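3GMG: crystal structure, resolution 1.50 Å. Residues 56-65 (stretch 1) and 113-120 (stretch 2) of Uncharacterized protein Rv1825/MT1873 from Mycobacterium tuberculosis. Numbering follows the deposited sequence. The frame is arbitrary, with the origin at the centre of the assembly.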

# COMPACT_ATOMS: atom_id res chain seq x y z
N ASP A 56 -2.59 13.16 -2.96
CA ASP A 56 -2.97 13.86 -1.71
C ASP A 56 -4.46 13.69 -1.36
O ASP A 56 -4.83 13.51 -0.19
CB ASP A 56 -2.66 15.37 -1.79
CG ASP A 56 -1.16 15.68 -1.74
OD1 ASP A 56 -0.34 14.81 -1.41
OD2 ASP A 56 -0.83 16.85 -2.07
N VAL A 57 -5.35 13.74 -2.37
CA VAL A 57 -6.77 13.53 -2.12
C VAL A 57 -6.97 12.14 -1.50
O VAL A 57 -7.68 11.99 -0.50
CB VAL A 57 -7.61 13.62 -3.44
CG1 VAL A 57 -9.04 13.08 -3.21
CG2 VAL A 57 -7.67 15.04 -3.98
N ILE A 58 -6.36 11.14 -2.09
CA ILE A 58 -6.52 9.76 -1.64
C ILE A 58 -5.99 9.62 -0.21
O ILE A 58 -6.65 9.01 0.64
CB ILE A 58 -5.78 8.78 -2.58
CG1 ILE A 58 -6.43 8.77 -3.97
CG2 ILE A 58 -5.78 7.36 -2.02
CD1 ILE A 58 -5.55 8.10 -5.01
N ASN A 59 -4.82 10.17 0.05
CA ASN A 59 -4.21 10.02 1.37
C ASN A 59 -4.95 10.80 2.44
O ASN A 59 -5.04 10.36 3.59
CB ASN A 59 -2.74 10.43 1.32
CG ASN A 59 -1.86 9.36 0.68
OD1 ASN A 59 -2.18 8.17 0.75
ND2 ASN A 59 -0.76 9.78 0.07
N GLU A 60 -5.51 11.95 2.10
CA GLU A 60 -6.35 12.70 3.03
C GLU A 60 -7.60 11.90 3.39
O GLU A 60 -8.01 11.83 4.55
CB GLU A 60 -6.73 14.08 2.47
CG GLU A 60 -5.54 15.03 2.47
CD GLU A 60 -5.75 16.28 1.65
OE1 GLU A 60 -6.92 16.70 1.48
OE2 GLU A 60 -4.74 16.82 1.17
N LEU A 61 -8.24 11.29 2.40
CA LEU A 61 -9.43 10.48 2.64
C LEU A 61 -9.10 9.25 3.50
O LEU A 61 -9.86 8.91 4.40
CB LEU A 61 -10.11 10.07 1.32
CG LEU A 61 -10.73 11.22 0.53
CD1 LEU A 61 -11.07 10.72 -0.89
CD2 LEU A 61 -11.94 11.80 1.25
N ARG A 62 -7.98 8.61 3.19
CA ARG A 62 -7.52 7.49 4.02
C ARG A 62 -7.27 7.93 5.44
O ARG A 62 -7.67 7.22 6.39
CB ARG A 62 -6.24 6.91 3.46
CG ARG A 62 -6.42 6.14 2.23
CD ARG A 62 -5.07 5.76 1.69
NE ARG A 62 -5.17 4.82 0.59
CZ ARG A 62 -4.26 4.67 -0.36
NH1 ARG A 62 -3.15 5.41 -0.38
NH2 ARG A 62 -4.46 3.77 -1.32
N ALA A 63 -6.63 9.09 5.61
CA ALA A 63 -6.36 9.63 6.96
C ALA A 63 -7.66 9.69 7.74
O ALA A 63 -7.74 9.17 8.86
CB ALA A 63 -5.67 11.01 6.90
N ALA A 64 -8.72 10.22 7.09
CA ALA A 64 -10.01 10.47 7.70
C ALA A 64 -10.88 9.22 7.86
O ALA A 64 -12.06 9.34 8.21
CB ALA A 64 -10.78 11.50 6.84
N GLY A 65 -10.32 8.05 7.56
CA GLY A 65 -10.96 6.78 7.83
C GLY A 65 -11.77 6.20 6.68
O GLY A 65 -12.59 5.32 6.89
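Stretch 2 113-120: PTLAAAMN

Stretch 2 is helical from Pro-113 to Met-119, part of a helix that starts earlier in the chain, and it packs on the helix that covers Asp-56 to Ala-63 of stretch 1 and also starts earlier in the chain. The two run roughly antiparallel, their N-to-C directions 139° apart, and their axes approach to 8.7 Å. Two pairs set the register, each with one alanine: Ala-64 lies with its CA 5.4 Å from the CA of Leu-115, and the CA atoms of Glu-60 and Ala-118 are 5.9 Å apart.

Met-119 covers the most surface. Its CA-to-CB bond points sideways, but with chi1 and chi2 both m and chi3 at 99° the chain brings its end nearer to stretch 1. There the methyl CE lies 3.7 Å from CD2 of Leu-61, 3.6 Å from OE1 of Glu-60 and 4.1 Å from the carbonyl O of Val-57, so one side chain touches Val-57 and, a turn later, Glu-60 and Leu-61.

Ala-64, the first residue past its helix to leave helical angles, points toward stretch 2. Its CB sits 3.8 Å from CB of Ala-118 and 3.8 Å from CD2 of Leu-115, while its carbonyl O lies 3.5 Å from CG2 of Thr-114. Gly-65 follows at phi 94°, where a CB would jam against the preceding carbonyl O.

In Leu-115, too, the CA-to-CB bond points sideways and the end of the side chain comes nearer, in an m,t rotamer: its CD2 meets CD2 of Leu-61 at 4.0 Å and the carbonyl O of Leu-61 at 3.7 Å.

No direct hydrogen bond joins the stretches. A single water bridges them instead, donating to OE1 of Glu-60 (2.7 Å) and to the backbone O of Met-119 (2.8 Å). The rule to read here is an alanine on one side of each nearest backbone pair, longer apolar side chains reaching in from the flank, and a water-linked carboxylate beside them.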

# COMPACT_ATOMS: atom_id res chain seq x y z
N PRO A 113 -18.88 13.84 7.88
CA PRO A 113 -18.26 15.05 8.39
C PRO A 113 -16.72 14.98 8.54
O PRO A 113 -16.03 16.00 8.35
CB PRO A 113 -18.95 15.23 9.76
CG PRO A 113 -20.25 14.54 9.60
CD PRO A 113 -19.96 13.35 8.76
N THR A 114 -16.19 13.80 8.86
CA THR A 114 -14.74 13.64 9.02
C THR A 114 -14.05 13.71 7.66
O THR A 114 -13.02 14.37 7.51
CB THR A 114 -14.37 12.33 9.70
OG1 THR A 114 -15.13 12.19 10.91
CG2 THR A 114 -12.89 12.27 10.02
N LEU A 115 -14.63 13.02 6.67
CA LEU A 115 -14.08 13.07 5.31
C LEU A 115 -14.14 14.49 4.78
O LEU A 115 -13.19 14.95 4.18
CB LEU A 115 -14.88 12.13 4.39
CG LEU A 115 -14.80 10.64 4.75
CD1 LEU A 115 -15.82 9.81 3.97
CD2 LEU A 115 -13.41 10.08 4.56
N ALA A 116 -15.24 15.21 5.00
CA ALA A 116 -15.33 16.59 4.57
C ALA A 116 -14.32 17.48 5.27
O ALA A 116 -13.71 18.34 4.64
CB ALA A 116 -16.74 17.13 4.76
N ALA A 117 -14.15 17.28 6.57
CA ALA A 117 -13.16 18.05 7.34
C ALA A 117 -11.76 17.89 6.75
O ALA A 117 -11.03 18.88 6.61
CB ALA A 117 -13.17 17.65 8.82
N ALA A 118 -11.40 16.65 6.39
CA ALA A 118 -10.09 16.39 5.81
C ALA A 118 -9.91 17.21 4.55
O ALA A 118 -8.85 17.79 4.32
CB ALA A 118 -9.89 14.90 5.52
N MET A 119 -10.95 17.25 3.72
CA MET A 119 -10.85 18.03 2.49
C MET A 119 -10.62 19.51 2.73
O MET A 119 -10.01 20.17 1.90
CB MET A 119 -12.07 17.83 1.59
CG MET A 119 -12.19 16.46 0.93
SD MET A 119 -10.83 15.93 -0.17
CE MET A 119 -10.04 14.96 1.05
N ASN A 120 -11.09 20.03 3.86
CA ASN A 120 -10.97 21.45 4.17
C ASN A 120 -9.72 21.86 4.97
O ASN A 120 -9.57 23.02 5.32
CB ASN A 120 -12.24 21.91 4.89
CG ASN A 120 -13.44 21.91 3.96
OD1 ASN A 120 -13.33 22.27 2.78
ND2 ASN A 120 -14.59 21.47 4.47
O HOH W 1 -7.58 19.25 0.94